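Side-chain contacts in Fc fragment of IgE receptor II (Bos taurus, PDB 6PWS), which is a low-affinity IgE receptor (CD23) whose C-type lectin domain binds mannose-type sugar through calcium: residues A[65-70]-A[78-83]; A[51-56]-A[106-111]; A[31-36]-A[124-129]. All coordinates share one frame; numbering follows the deposited sequence.

How the contacts relate
All three contacts lie in one C-type lectin domain. In its main sheet, strand 65-67 of contact 1 pairs with strand 105-108 of contact 2 and strand 123-131 of contact 3. Contact 1 (65-70 with 78-83) is local, a small hairpin that leaves this sheet at a corner. Along the chain it is nested inside the loop closed by contact 2 (51-56 with 106-111), which in turn lies within that of contact 3 (31-36 with 124-129). Contacts 2 and 3, with centres about 14 Å apart, set helices 50-59 and 30-39 against the sheet; the centre of contact 1 is about 12 Å from that of contact 2 and about 11 Å from that of contact 3. Together they join both helices and the hairpin to one scaffold.

Contact 1 (A[65-70]-A[78-83]); sequences SWIGLR and FIWMDN
One face of the Trp-80 indole takes a methyl of Leu-69: CD1 stands 3.7 Å from the centroid of the six-membered ring, 13° off its normal, a CH-pi contact. The Leu-69 chi1 of -172° swings the isobutyl end over the indole, with CD2 near CH2 of Trp-80; Ile-67 CD1 meets the ring obliquely. Over one face of the Arg-70 guanidinium lies Ile-79 CG2, offset toward the rim and 3.4 Å from NH1 of Arg-70, and Met-81 N sits at its edge. A bend at chi2 (-67°) folds the arginine back across the neighbouring strand. The Phe-78 ring meets Leu-69 CG obliquely, and its CD2 lies 3.5 Å from Arg-70 C; Trp-91 packs edge-to-face with it, and a bound calcium ion is about 5 Å from the Phe-78 side chain.

The backbones form an antiparallel hairpin. Ile-79 N donates to Arg-70 O at 2.9 Å. At the corner, where Gly-68 centres an inverse gamma turn, Met-81 N donates to Gly-68 O at 2.9 Å.

Leu-69 and Trp-80 form the apolar side of the hairpin, with Trp-114 and His-48 also meeting the indole. On the other side, the charged group packs flat on aliphatic carbon, and Ile-79 O takes two weak hydrogen bonds, from Arg-70 N and NH1. Two weak donors converging on one carbonyl would be expected to hold the guanidinium over the Ile-79 side chain.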
ATOM      1  N   SER A  65      -2.914   5.512   5.049  1.00  3.97           N
ATOM      2  CA  SER A  65      -1.650   5.364   4.340  1.00  4.00           C
ATOM      3  C   SER A  65      -1.843   4.739   2.957  1.00  3.77           C
ATOM      4  O   SER A  65      -2.672   3.849   2.773  1.00  4.43           O
ATOM      5  CB  SER A  65      -0.648   4.534   5.152  1.00  4.62           C
ATOM      6  OG  SER A  65      -1.151   3.258   5.522  1.00  4.82           O
ATOM      7  N   TRP A  66      -1.037   5.179   1.998  1.00  3.62           N
ATOM      8  CA  TRP A  66      -1.123   4.621   0.655  1.00  3.83           C
ATOM      9  C   TRP A  66      -0.526   3.214   0.578  1.00  3.82           C
ATOM     10  O   TRP A  66       0.498   2.914   1.206  1.00  4.35           O
ATOM     11  CB  TRP A  66      -0.363   5.498  -0.331  1.00  4.13           C
ATOM     12  CG  TRP A  66      -0.965   6.836  -0.605  1.00  4.41           C
ATOM     13  CD1 TRP A  66      -0.374   8.042  -0.401  1.00  5.05           C
ATOM     14  CD2 TRP A  66      -2.258   7.112  -1.160  1.00  4.54           C
ATOM     15  NE1 TRP A  66      -1.211   9.060  -0.797  1.00  5.27           N
ATOM     16  CE2 TRP A  66      -2.374   8.512  -1.274  1.00  4.96           C
ATOM     17  CE3 TRP A  66      -3.337   6.311  -1.556  1.00  4.42           C
ATOM     18  CZ2 TRP A  66      -3.518   9.129  -1.785  1.00  5.64           C
ATOM     19  CZ3 TRP A  66      -4.479   6.925  -2.055  1.00  5.10           C
ATOM     20  CH2 TRP A  66      -4.556   8.321  -2.169  1.00  5.76           C
ATOM     21  N   ILE A  67      -1.153   2.379  -0.261  1.00  3.65           N
ATOM     22  CA  ILE A  67      -0.617   1.082  -0.650  1.00  3.76           C
ATOM     23  C   ILE A  67      -0.498   1.016  -2.183  1.00  3.61           C
ATOM     24  O   ILE A  67      -0.943   1.901  -2.914  1.00  4.11           O
ATOM     25  CB  ILE A  67      -1.435  -0.099  -0.073  1.00  4.02           C
ATOM     26  CG1 ILE A  67      -2.840  -0.187  -0.678  1.00  4.33           C
ATOM     27  CG2 ILE A  67      -1.482  -0.004   1.452  1.00  4.78           C
ATOM     28  CD1 ILE A  67      -3.585  -1.471  -0.287  1.00  5.25           C
ATOM     29  N   GLY A  68       0.120  -0.064  -2.663  1.00  3.76           N
ATOM     30  CA  GLY A  68       0.466  -0.211  -4.063  1.00  3.91           C
ATOM     31  C   GLY A  68      -0.612  -0.854  -4.917  1.00  3.70           C
ATOM     32  O   GLY A  68      -0.358  -1.838  -5.622  1.00  4.29           O
ATOM     33  N   LEU A  69      -1.813  -0.277  -4.900  1.00  3.99           N
ATOM     34  CA  LEU A  69      -2.984  -0.829  -5.575  1.00  4.05           C
ATOM     35  C   LEU A  69      -3.745   0.332  -6.204  1.00  3.91           C
ATOM     36  O   LEU A  69      -3.954   1.358  -5.544  1.00  4.44           O
ATOM     37  CB  LEU A  69      -3.847  -1.600  -4.561  1.00  3.89           C
ATOM     38  CG  LEU A  69      -5.019  -2.408  -5.118  1.00  4.47           C
ATOM     39  CD1 LEU A  69      -4.544  -3.537  -6.024  1.00  4.64           C
ATOM     40  CD2 LEU A  69      -5.845  -2.967  -3.955  1.00  5.15           C
ATOM     41  N   ARG A  70      -4.132   0.197  -7.478  1.00  4.12           N
ATOM     42  CA  ARG A  70      -4.773   1.289  -8.201  1.00  4.42           C
ATOM     43  C   ARG A  70      -5.589   0.720  -9.354  1.00  4.38           C
ATOM     44  O   ARG A  70      -5.292  -0.363  -9.858  1.00  4.88           O
ATOM     45  CB  ARG A  70      -3.737   2.306  -8.720  1.00  5.21           C
ATOM     46  CG  ARG A  70      -2.936   1.903  -9.960  1.00  5.81           C
ATOM     47  CD  ARG A  70      -1.960   0.727  -9.780  1.00  6.50           C
ATOM     48  NE  ARG A  70      -1.218   0.495 -11.026  1.00  7.08           N
ATOM     49  CZ  ARG A  70      -0.269  -0.431 -11.218  1.00  7.02           C
ATOM     50  NH1 ARG A  70       0.078  -1.240 -10.220  1.00  7.71           N
ATOM     51  NH2 ARG A  70       0.319  -0.555 -12.408  1.00  8.08           N
ATOM     52  N   PHE A  78      -8.136  -3.459 -10.764  1.00  6.21           N
ATOM     53  CA  PHE A  78      -7.054  -3.121  -9.854  1.00  5.75           C
ATOM     54  C   PHE A  78      -5.788  -3.890 -10.218  1.00  5.45           C
ATOM     55  O   PHE A  78      -5.839  -5.043 -10.666  1.00  6.68           O
ATOM     56  CB  PHE A  78      -7.478  -3.331  -8.393  1.00  6.29           C
ATOM     57  CG  PHE A  78      -8.440  -2.275  -7.934  1.00  6.23           C
ATOM     58  CD1 PHE A  78      -9.809  -2.444  -8.084  1.00  6.82           C
ATOM     59  CD2 PHE A  78      -7.970  -1.055  -7.461  1.00  6.18           C
ATOM     60  CE1 PHE A  78     -10.679  -1.433  -7.740  1.00  7.61           C
ATOM     61  CE2 PHE A  78      -8.832  -0.045  -7.116  1.00  6.73           C
ATOM     62  CZ  PHE A  78     -10.196  -0.231  -7.259  1.00  7.09           C
ATOM     63  N   ILE A  79      -4.651  -3.224 -10.049  1.00  4.92           N
ATOM     64  CA  ILE A  79      -3.334  -3.773 -10.359  1.00  4.93           C
ATOM     65  C   ILE A  79      -2.434  -3.516  -9.156  1.00  4.55           C
ATOM     66  O   ILE A  79      -2.380  -2.386  -8.650  1.00  4.68           O
ATOM     67  CB  ILE A  79      -2.709  -3.108 -11.610  1.00  6.23           C
ATOM     68  CG1 ILE A  79      -3.663  -3.135 -12.806  1.00  7.78           C
ATOM     69  CG2 ILE A  79      -1.387  -3.776 -11.975  1.00  7.15           C
ATOM     70  CD1 ILE A  79      -3.118  -2.421 -14.040  1.00  8.85           C
ATOM     71  N   TRP A  80      -1.710  -4.551  -8.723  1.00  4.13           N
ATOM     72  CA  TRP A  80      -0.703  -4.417  -7.682  1.00  4.31           C
ATOM     73  C   TRP A  80       0.623  -3.923  -8.257  1.00  4.18           C
ATOM     74  O   TRP A  80       1.006  -4.249  -9.388  1.00  4.78           O
ATOM     75  CB  TRP A  80      -0.415  -5.777  -7.024  1.00  4.35           C
ATOM     76  CG  TRP A  80      -1.468  -6.256  -6.075  1.00  4.47           C
ATOM     77  CD1 TRP A  80      -2.279  -7.350  -6.224  1.00  4.68           C
ATOM     78  CD2 TRP A  80      -1.800  -5.671  -4.812  1.00  4.12           C
ATOM     79  NE1 TRP A  80      -3.109  -7.469  -5.135  1.00  4.70           N
ATOM     80  CE2 TRP A  80      -2.837  -6.449  -4.254  1.00  4.23           C
ATOM     81  CE3 TRP A  80      -1.341  -4.552  -4.113  1.00  4.27           C
ATOM     82  CZ2 TRP A  80      -3.418  -6.136  -3.024  1.00  4.25           C
ATOM     83  CZ3 TRP A  80      -1.922  -4.239  -2.889  1.00  4.30           C
ATOM     84  CH2 TRP A  80      -2.948  -5.026  -2.358  1.00  4.37           C
ATOM     85  N   MET A  81       1.389  -3.216  -7.418  1.00  4.24           N
ATOM     86  CA  MET A  81       2.762  -2.843  -7.758  1.00  4.67           C
ATOM     87  C   MET A  81       3.626  -4.058  -8.105  1.00  4.99           C
ATOM     88  O   MET A  81       4.512  -3.955  -8.954  1.00  5.60           O
ATOM     89  CB  MET A  81       3.394  -2.052  -6.601  1.00  5.15           C
ATOM     90  CG  MET A  81       3.637  -0.584  -6.878  1.00  6.44           C
ATOM     91  SD  MET A  81       2.144   0.344  -7.237  1.00  6.61           S
ATOM     92  CE  MET A  81       2.917   1.850  -7.839  1.00  7.66           C
ATOM     93  N   ASP A  82       3.409  -5.201  -7.453  1.00  4.95           N
ATOM     94  CA  ASP A  82       4.201  -6.396  -7.736  1.00  5.35           C
ATOM     95  C   ASP A  82       3.664  -7.214  -8.908  1.00  5.61           C
ATOM     96  O   ASP A  82       4.253  -8.252  -9.256  1.00  6.18           O
ATOM     97  CB  ASP A  82       4.405  -7.261  -6.476  1.00  6.09           C
ATOM     98  CG  ASP A  82       3.153  -7.969  -5.983  1.00  6.13           C
ATOM     99  OD1 ASP A  82       2.070  -7.853  -6.601  1.00  6.48           O
ATOM    100  OD2 ASP A  82       3.272  -8.653  -4.936  1.00  6.98           O
ATOM    101  N   ASN A  83       2.579  -6.753  -9.533  1.00  5.43           N
ATOM    102  CA  ASN A  83       1.972  -7.392 -10.701  1.00  5.53           C
ATOM    103  C   ASN A  83       1.451  -8.807 -10.422  1.00  5.94           C
ATOM    104  O   ASN A  83       1.145  -9.536 -11.369  1.00  7.80           O
ATOM    105  CB  ASN A  83       2.875  -7.379 -11.939  1.00  5.97           C
ATOM    106  CG  ASN A  83       2.996  -6.001 -12.578  1.00  6.70           C
ATOM    107  OD1 ASN A  83       2.027  -5.258 -12.676  1.00 11.51           O
ATOM    108  ND2 ASN A  83       4.153  -5.691 -13.071  1.00  5.52           N
TER

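Contact 2 (A[51-56]-A[106-111]); sequences EEQDFL and VMMLGS
Met-108 reaches helix 50-59 with its sulfur, and SD alone carries the contact. Two helix side chains meet it: the amide nitrogen of Gln-53, with NE2 3.7 Å from Met-108 SD, and the methylene of Leu-56, whose CB lies 4.2 Å from the same sulfur. No hydrogen bond crosses between the two segments. The Gln-53 and Met-108 side chains run antiparallel, and only NE2 and SD come within contact distance.

The shape of each chain explains this. In Met-108 an extended chi2 (-173°) carries SD out from the strand; the bend at chi3 then turns CE aside. Gln-53 bends at chi2 (65°), bringing its amide round toward the sulfur. That amide is held at both ends: OE1 accepts a hydrogen bond from Trp-114 NE1, and NE2 is hydrogen-bonded to Thr-57 OG1 one turn further along the helix. Both ends of this buried group thus have a hydrogen-bond partner outside the contact, and its meeting with SD is packing.

Further out, Ile-47 touches both Gln-53 and Leu-56, and Val-127 of strand 123-131 touches both Leu-56 and Met-108. Ser-65 and Ile-67 pack against Met-108 from strand 65-67, the neighbour of strand 105-108 in the main sheet. Helix 50-59 is thus seated against this sheet through side chains, with Met-108 of strand 105-108 reaching across to the helix.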
ATOM      1  N   GLU A  51      -1.954 -13.053   6.733  1.00  5.94           N
ATOM      2  CA  GLU A  51      -0.832 -12.873   7.653  1.00  6.72           C
ATOM      3  C   GLU A  51      -0.064 -11.597   7.322  1.00  5.97           C
ATOM      4  O   GLU A  51       0.334 -10.840   8.221  1.00  6.25           O
ATOM      5  CB  GLU A  51       0.085 -14.094   7.590  1.00  8.90           C
ATOM      6  CG  GLU A  51      -0.558 -15.400   8.067  1.00 11.06           C
ATOM      7  CD  GLU A  51      -1.472 -16.090   7.045  1.00 12.07           C
ATOM      8  OE1 GLU A  51      -1.459 -15.730   5.844  1.00 10.86           O
ATOM      9  OE2 GLU A  51      -2.209 -17.013   7.464  1.00 15.07           O
ATOM     10  N   GLU A  52       0.147 -11.341   6.030  1.00  5.39           N
ATOM     11  CA  GLU A  52       0.797 -10.103   5.614  1.00  5.34           C
ATOM     12  C   GLU A  52      -0.070  -8.901   5.969  1.00  4.88           C
ATOM     13  O   GLU A  52       0.427  -7.884   6.476  1.00  5.11           O
ATOM     14  CB  GLU A  52       1.094 -10.172   4.115  1.00  5.51           C
ATOM     15  CG  GLU A  52       1.841  -8.971   3.577  1.00  5.75           C
ATOM     16  CD  GLU A  52       2.323  -9.152   2.144  1.00  5.71           C
ATOM     17  OE1 GLU A  52       1.662  -9.889   1.362  1.00  6.64           O
ATOM     18  OE2 GLU A  52       3.369  -8.545   1.806  1.00  6.34           O
ATOM     19  N   GLN A  53      -1.379  -8.992   5.708  1.00  4.54           N
ATOM     20  CA  GLN A  53      -2.259  -7.900   6.101  1.00  4.69           C
ATOM     21  C   GLN A  53      -2.203  -7.659   7.605  1.00  4.66           C
ATOM     22  O   GLN A  53      -2.193  -6.508   8.047  1.00  5.23           O
ATOM     23  CB  GLN A  53      -3.695  -8.175   5.662  1.00  4.51           C
ATOM     24  CG  GLN A  53      -4.653  -7.050   6.058  1.00  4.66           C
ATOM     25  CD  GLN A  53      -4.331  -5.742   5.356  1.00  4.40           C
ATOM     26  OE1 GLN A  53      -4.332  -5.679   4.127  1.00  4.96           O
ATOM     27  NE2 GLN A  53      -4.073  -4.693   6.125  1.00  5.26           N
ATOM     28  N   ASP A  54      -2.182  -8.721   8.416  1.00  5.00           N
ATOM     29  CA  ASP A  54      -2.151  -8.558   9.870  1.00  5.78           C
ATOM     30  C   ASP A  54      -0.899  -7.794  10.298  1.00  5.11           C
ATOM     31  O   ASP A  54      -0.963  -6.908  11.163  1.00  5.34           O
ATOM     32  CB  ASP A  54      -2.215  -9.950  10.520  1.00  7.11           C
ATOM     33  CG  ASP A  54      -1.941  -9.939  12.015  1.00 10.04           C
ATOM     34  OD1 ASP A  54      -2.819  -9.475  12.765  1.00 12.19           O
ATOM     35  OD2 ASP A  54      -0.870 -10.430  12.458  1.00 11.34           O
ATOM     36  N   PHE A  55       0.248  -8.127   9.702  1.00  5.11           N
ATOM     37  CA  PHE A  55       1.487  -7.411   9.994  1.00  5.20           C
ATOM     38  C   PHE A  55       1.303  -5.917   9.758  1.00  4.91           C
ATOM     39  O   PHE A  55       1.719  -5.079  10.567  1.00  5.15           O
ATOM     40  CB  PHE A  55       2.616  -7.993   9.126  1.00  5.64           C
ATOM     41  CG  PHE A  55       3.879  -7.168   9.114  1.00  5.78           C
ATOM     42  CD1 PHE A  55       4.099  -6.245   8.103  1.00  6.32           C
ATOM     43  CD2 PHE A  55       4.846  -7.296  10.106  1.00  6.19           C
ATOM     44  CE1 PHE A  55       5.248  -5.474   8.079  1.00  7.00           C
ATOM     45  CE2 PHE A  55       5.995  -6.518  10.084  1.00  6.62           C
ATOM     46  CZ  PHE A  55       6.194  -5.610   9.069  1.00  7.14           C
ATOM     47  N   LEU A  56       0.685  -5.568   8.625  1.00  4.40           N
ATOM     48  CA  LEU A  56       0.474  -4.172   8.243  1.00  4.59           C
ATOM     49  C   LEU A  56      -0.584  -3.493   9.110  1.00  4.61           C
ATOM     50  O   LEU A  56      -0.381  -2.362   9.563  1.00  5.38           O
ATOM     51  CB  LEU A  56       0.087  -4.097   6.763  1.00  4.59           C
ATOM     52  CG  LEU A  56       1.194  -4.552   5.803  1.00  5.46           C
ATOM     53  CD1 LEU A  56       0.640  -4.672   4.400  1.00  6.83           C
ATOM     54  CD2 LEU A  56       2.398  -3.622   5.839  1.00  6.49           C
ATOM     55  N   VAL A 106      -5.550   3.251  -3.911  1.00  4.08           N
ATOM     56  CA  VAL A 106      -6.016   2.596  -2.691  1.00  4.00           C
ATOM     57  C   VAL A 106      -5.139   2.943  -1.497  1.00  3.63           C
ATOM     58  O   VAL A 106      -3.903   2.990  -1.582  1.00  4.12           O
ATOM     59  CB  VAL A 106      -6.137   1.074  -2.889  1.00  4.19           C
ATOM     60  CG1 VAL A 106      -6.685   0.392  -1.637  1.00  4.45           C
ATOM     61  CG2 VAL A 106      -7.031   0.767  -4.083  1.00  4.61           C
ATOM     62  N   MET A 107      -5.812   3.170  -0.369  1.00  4.10           N
ATOM     63  CA  MET A 107      -5.205   3.431   0.921  0.64  4.12           C
ATOM     64  C   MET A 107      -5.707   2.420   1.944  1.00  3.94           C
ATOM     65  O   MET A 107      -6.778   1.821   1.783  1.00  4.56           O
ATOM     66  CB  MET A 107      -5.568   4.843   1.425  0.64  4.45           C
ATOM     67  CG  MET A 107      -7.058   4.992   1.753  0.64  5.23           C
ATOM     68  SD  MET A 107      -7.580   6.652   2.220  0.64  6.05           S
ATOM     69  CE  MET A 107      -6.774   6.812   3.814  0.64  6.39           C
ATOM     70  N   MET A 108      -4.919   2.250   3.009  1.00  4.27           N
ATOM     71  CA  MET A 108      -5.410   1.665   4.248  1.00  4.26           C
ATOM     72  C   MET A 108      -5.968   2.782   5.123  1.00  4.78           C
ATOM     73  O   MET A 108      -5.324   3.822   5.315  1.00  5.67           O
ATOM     74  CB  MET A 108      -4.308   0.961   5.036  1.00  5.09           C
ATOM     75  CG  MET A 108      -3.913  -0.392   4.505  1.00  5.54           C
ATOM     76  SD  MET A 108      -2.751  -1.275   5.592  1.00  6.05           S
ATOM     77  CE  MET A 108      -1.242  -0.331   5.335  1.00  7.47           C
ATOM     78  N   LEU A 109      -7.162   2.561   5.663  1.00  4.89           N
ATOM     79  CA  LEU A 109      -7.676   3.364   6.761  1.00  5.28           C
ATOM     80  C   LEU A 109      -6.823   3.113   8.008  1.00  5.61           C
ATOM     81  O   LEU A 109      -5.932   2.266   8.022  1.00  5.81           O
ATOM     82  CB  LEU A 109      -9.142   3.019   7.006  1.00  5.67           C
ATOM     83  CG  LEU A 109     -10.075   3.201   5.809  1.00  6.30           C
ATOM     84  CD1 LEU A 109     -11.460   2.681   6.160  1.00  7.41           C
ATOM     85  CD2 LEU A 109     -10.142   4.665   5.375  1.00  7.42           C
ATOM     86  N   GLY A 110      -7.109   3.841   9.090  1.00  6.28           N
ATOM     87  CA  GLY A 110      -6.380   3.617  10.331  1.00  6.55           C
ATOM     88  C   GLY A 110      -6.520   2.212  10.887  1.00  6.39           C
ATOM     89  O   GLY A 110      -5.652   1.759  11.640  1.00  7.34           O
ATOM     90  N   SER A 111      -7.604   1.516  10.532  1.00  6.18           N
ATOM     91  CA  SER A 111      -7.891   0.147  10.931  1.00  6.48           C
ATOM     92  C   SER A 111      -7.208  -0.894  10.056  1.00  6.12           C
ATOM     93  O   SER A 111      -7.368  -2.097  10.313  1.00  7.41           O
ATOM     94  CB  SER A 111      -9.394  -0.087  10.770  1.00  6.48           C
ATOM     95  OG  SER A 111      -9.697   0.059   9.383  1.00  6.43           O
TER

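Contact 3 (A[31-36]-A[124-129]); sequences IQARYA and HGWVCD
Trp-126 meets helix 30-39 through two alanines one turn apart, and these short side chains let the indole come close. Ala-33 CB packs 3.8 Å from Trp-126 CB, at the root of the side chain. Further out, the methyl of Ala-36 stands over one face of the indole, 4.1 Å from the centroid of the six-membered ring and 22° off its normal, a CH-pi contact displaced toward the rim. With chi1 at 34°, CG lies between the backbone N and carbonyl carbon, and the ring extends along the helix to pass both methyls.

The side of the helix turned from the strand is the more solvent-facing one: Tyr-35 is exposed, and Arg-34 is partly so and touches Met-81. These two pack on each other, the tyrosine OH above one face of the guanidinium. Arg-34 NE also forms a salt bridge with Glu-38.

At the indole edge, in its plane, lies Cys-128 SG, whose disulfide to Cys-37 ties strand 123-131 covalently to the helix. Trp-126 NE1 donates a hydrogen bond to Gly-26 O, while Trp-66 of strand 65-67 touches both Ala-33 and Trp-126. Helix 30-39 packs against strands 65-67 and 123-131, with Trp-126 and the Cys-37 to Cys-128 disulfide between helix and sheet.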
ATOM      1  N   ILE A  31       0.912   9.308  -6.334  1.00  6.29           N
ATOM      2  CA  ILE A  31       2.032   9.238  -7.273  0.64  7.14           C
ATOM      3  C   ILE A  31       3.330   9.665  -6.594  1.00  6.62           C
ATOM      4  O   ILE A  31       4.407   9.124  -6.881  1.00  7.21           O
ATOM      5  CB  ILE A  31       1.739  10.072  -8.535  0.64  8.90           C
ATOM      6  CG1 ILE A  31       2.906   9.979  -9.522  0.64 10.00           C
ATOM      7  CG2 ILE A  31       1.491  11.545  -8.180  0.64  9.53           C
ATOM      8  CD1 ILE A  31       2.601  10.532 -10.899  0.64 10.99           C
ATOM      9  N   GLN A  32       3.258  10.644  -5.691  1.00  6.90           N
ATOM     10  CA  GLN A  32       4.445  11.048  -4.951  1.00  7.37           C
ATOM     11  C   GLN A  32       4.942   9.917  -4.063  1.00  6.99           C
ATOM     12  O   GLN A  32       6.154   9.701  -3.928  1.00  7.51           O
ATOM     13  CB  GLN A  32       4.154  12.291  -4.113  1.00  8.06           C
ATOM     14  CG  GLN A  32       3.888  13.554  -4.918  1.00  9.40           C
ATOM     15  CD  GLN A  32       3.489  14.729  -4.042  1.00 10.55           C
ATOM     16  OE1 GLN A  32       2.650  14.603  -3.156  1.00  9.25           O
ATOM     17  NE2 GLN A  32       4.093  15.883  -4.288  1.00 13.16           N
ATOM     18  N   ALA A  33       4.015   9.172  -3.460  1.00  6.33           N
ATOM     19  CA  ALA A  33       4.390   8.018  -2.651  1.00  6.36           C
ATOM     20  C   ALA A  33       4.993   6.915  -3.518  1.00  6.00           C
ATOM     21  O   ALA A  33       5.952   6.251  -3.104  1.00  6.51           O
ATOM     22  CB  ALA A  33       3.179   7.527  -1.853  1.00  6.49           C
ATOM     23  N   ARG A  34       4.468   6.719  -4.735  1.00  5.95           N
ATOM     24  CA  ARG A  34       5.073   5.759  -5.656  1.00  6.36           C
ATOM     25  C   ARG A  34       6.558   6.057  -5.813  1.00  6.70           C
ATOM     26  O   ARG A  34       7.413   5.175  -5.669  1.00  7.03           O
ATOM     27  CB  ARG A  34       4.388   5.806  -7.028  1.00  7.18           C
ATOM     28  CG  ARG A  34       5.105   4.924  -8.057  1.00  8.76           C
ATOM     29  CD  ARG A  34       4.946   5.375  -9.451  1.00 10.52           C
ATOM     30  NE  ARG A  34       5.774   4.565 -10.333  1.00  9.94           N
ATOM     31  CZ  ARG A  34       5.599   4.524 -11.639  1.00  8.96           C
ATOM     32  NH1 ARG A  34       4.656   5.258 -12.200  1.00 10.41           N
ATOM     33  NH2 ARG A  34       6.342   3.750 -12.400  1.00  8.67           N
ATOM     34  N   TYR A  35       6.873   7.314  -6.131  1.00  6.73           N
ATOM     35  CA  TYR A  35       8.262   7.671  -6.390  1.00  7.41           C
ATOM     36  C   TYR A  35       9.085   7.743  -5.115  1.00  7.58           C
ATOM     37  O   TYR A  35      10.292   7.494  -5.158  1.00  8.68           O
ATOM     38  CB  TYR A  35       8.328   8.956  -7.219  1.00  8.01           C
ATOM     39  CG  TYR A  35       7.926   8.680  -8.653  1.00  8.48           C
ATOM     40  CD1 TYR A  35       8.711   7.868  -9.470  1.00  9.27           C
ATOM     41  CD2 TYR A  35       6.749   9.180  -9.181  1.00  9.28           C
ATOM     42  CE1 TYR A  35       8.341   7.582 -10.774  1.00  9.84           C
ATOM     43  CE2 TYR A  35       6.371   8.896 -10.482  1.00 10.15           C
ATOM     44  CZ  TYR A  35       7.163   8.094 -11.272  1.00 10.34           C
ATOM     45  OH  TYR A  35       6.779   7.821 -12.565  1.00 11.10           O
ATOM     46  N   ALA A  36       8.466   8.052  -3.975  1.00  7.33           N
ATOM     47  CA  ALA A  36       9.203   8.019  -2.716  1.00  7.84           C
ATOM     48  C   ALA A  36       9.671   6.604  -2.410  1.00  7.31           C
ATOM     49  O   ALA A  36      10.806   6.393  -1.966  1.00  8.28           O
ATOM     50  CB  ALA A  36       8.332   8.561  -1.580  1.00  8.31           C
ATOM     51  N   HIS A 124      -0.626  11.102   5.181  1.00  5.35           N
ATOM     52  CA  HIS A 124       0.557  11.251   6.020  1.00  5.88           C
ATOM     53  C   HIS A 124       1.382   9.989   6.129  1.00  5.59           C
ATOM     54  O   HIS A 124       2.481  10.028   6.694  1.00  6.78           O
ATOM     55  CB  HIS A 124       0.140  11.675   7.432  1.00  7.60           C
ATOM     56  CG  HIS A 124      -0.591  12.961   7.443  1.00  9.41           C
ATOM     57  ND1 HIS A 124       0.054  14.175   7.371  1.00 10.67           N
ATOM     58  CD2 HIS A 124      -1.916  13.230   7.421  1.00 10.57           C
ATOM     59  CE1 HIS A 124      -0.845  15.142   7.345  1.00 11.15           C
ATOM     60  NE2 HIS A 124      -2.047  14.595   7.371  1.00 11.68           N
ATOM     61  N   GLY A 125       0.865   8.870   5.630  1.00  5.40           N
ATOM     62  CA  GLY A 125       1.590   7.624   5.638  1.00  5.19           C
ATOM     63  C   GLY A 125       1.556   6.961   4.276  1.00  4.66           C
ATOM     64  O   GLY A 125       0.683   7.213   3.445  1.00  4.50           O
ATOM     65  N   TRP A 126       2.522   6.074   4.081  1.00  4.59           N
ATOM     66  CA  TRP A 126       2.639   5.317   2.838  1.00  4.92           C
ATOM     67  C   TRP A 126       3.559   4.150   3.168  1.00  5.37           C
ATOM     68  O   TRP A 126       4.450   4.299   4.011  1.00  7.62           O
ATOM     69  CB  TRP A 126       3.139   6.201   1.661  1.00  5.83           C
ATOM     70  CG  TRP A 126       4.126   7.288   2.074  1.00  6.32           C
ATOM     71  CD1 TRP A 126       3.820   8.524   2.600  1.00  6.18           C
ATOM     72  CD2 TRP A 126       5.558   7.215   2.038  1.00  6.49           C
ATOM     73  NE1 TRP A 126       4.971   9.199   2.912  1.00  6.97           N
ATOM     74  CE2 TRP A 126       6.048   8.425   2.562  1.00  6.73           C
ATOM     75  CE3 TRP A 126       6.474   6.246   1.601  1.00  7.06           C
ATOM     76  CZ2 TRP A 126       7.403   8.688   2.673  1.00  7.86           C
ATOM     77  CZ3 TRP A 126       7.820   6.512   1.712  1.00  7.88           C
ATOM     78  CH2 TRP A 126       8.273   7.722   2.238  1.00  8.25           C
ATOM     79  N   VAL A 127       3.307   2.983   2.582  1.00  4.51           N
ATOM     80  CA  VAL A 127       4.059   1.783   2.928  1.00  4.46           C
ATOM     81  C   VAL A 127       4.690   1.224   1.663  1.00  4.58           C
ATOM     82  O   VAL A 127       4.000   1.045   0.657  1.00  4.72           O
ATOM     83  CB  VAL A 127       3.167   0.720   3.602  1.00  5.25           C
ATOM     84  CG1 VAL A 127       3.994  -0.483   4.006  1.00  5.99           C
ATOM     85  CG2 VAL A 127       2.425   1.314   4.805  1.00  6.15           C
ATOM     86  N   CYS A 128       5.994   0.938   1.727  1.00  4.70           N
ATOM     87  CA  CYS A 128       6.726   0.319   0.638  1.00  5.17           C
ATOM     88  C   CYS A 128       7.106  -1.109   1.006  1.00  5.00           C
ATOM     89  O   CYS A 128       7.228  -1.452   2.190  1.00  5.60           O
ATOM     90  CB  CYS A 128       8.043   1.052   0.330  1.00  5.55           C
ATOM     91  SG  CYS A 128       8.000   2.858   0.369  1.00  6.04           S
ATOM     92  N   ASP A 129       7.381  -1.920  -0.016  1.00  5.29           N
ATOM     93  CA  ASP A 129       7.974  -3.229   0.210  1.00  5.41           C
ATOM     94  C   ASP A 129       9.103  -3.503  -0.778  1.00  5.89           C
ATOM     95  O   ASP A 129       9.313  -2.790  -1.770  1.00  6.27           O
ATOM     96  CB  ASP A 129       6.936  -4.374   0.281  1.00  5.55           C
ATOM     97  CG  ASP A 129       6.243  -4.694  -1.043  1.00  5.81           C
ATOM     98  OD1 ASP A 129       6.808  -4.412  -2.111  1.00  7.10           O
ATOM     99  OD2 ASP A 129       5.117  -5.255  -0.977  1.00  6.22           O
TER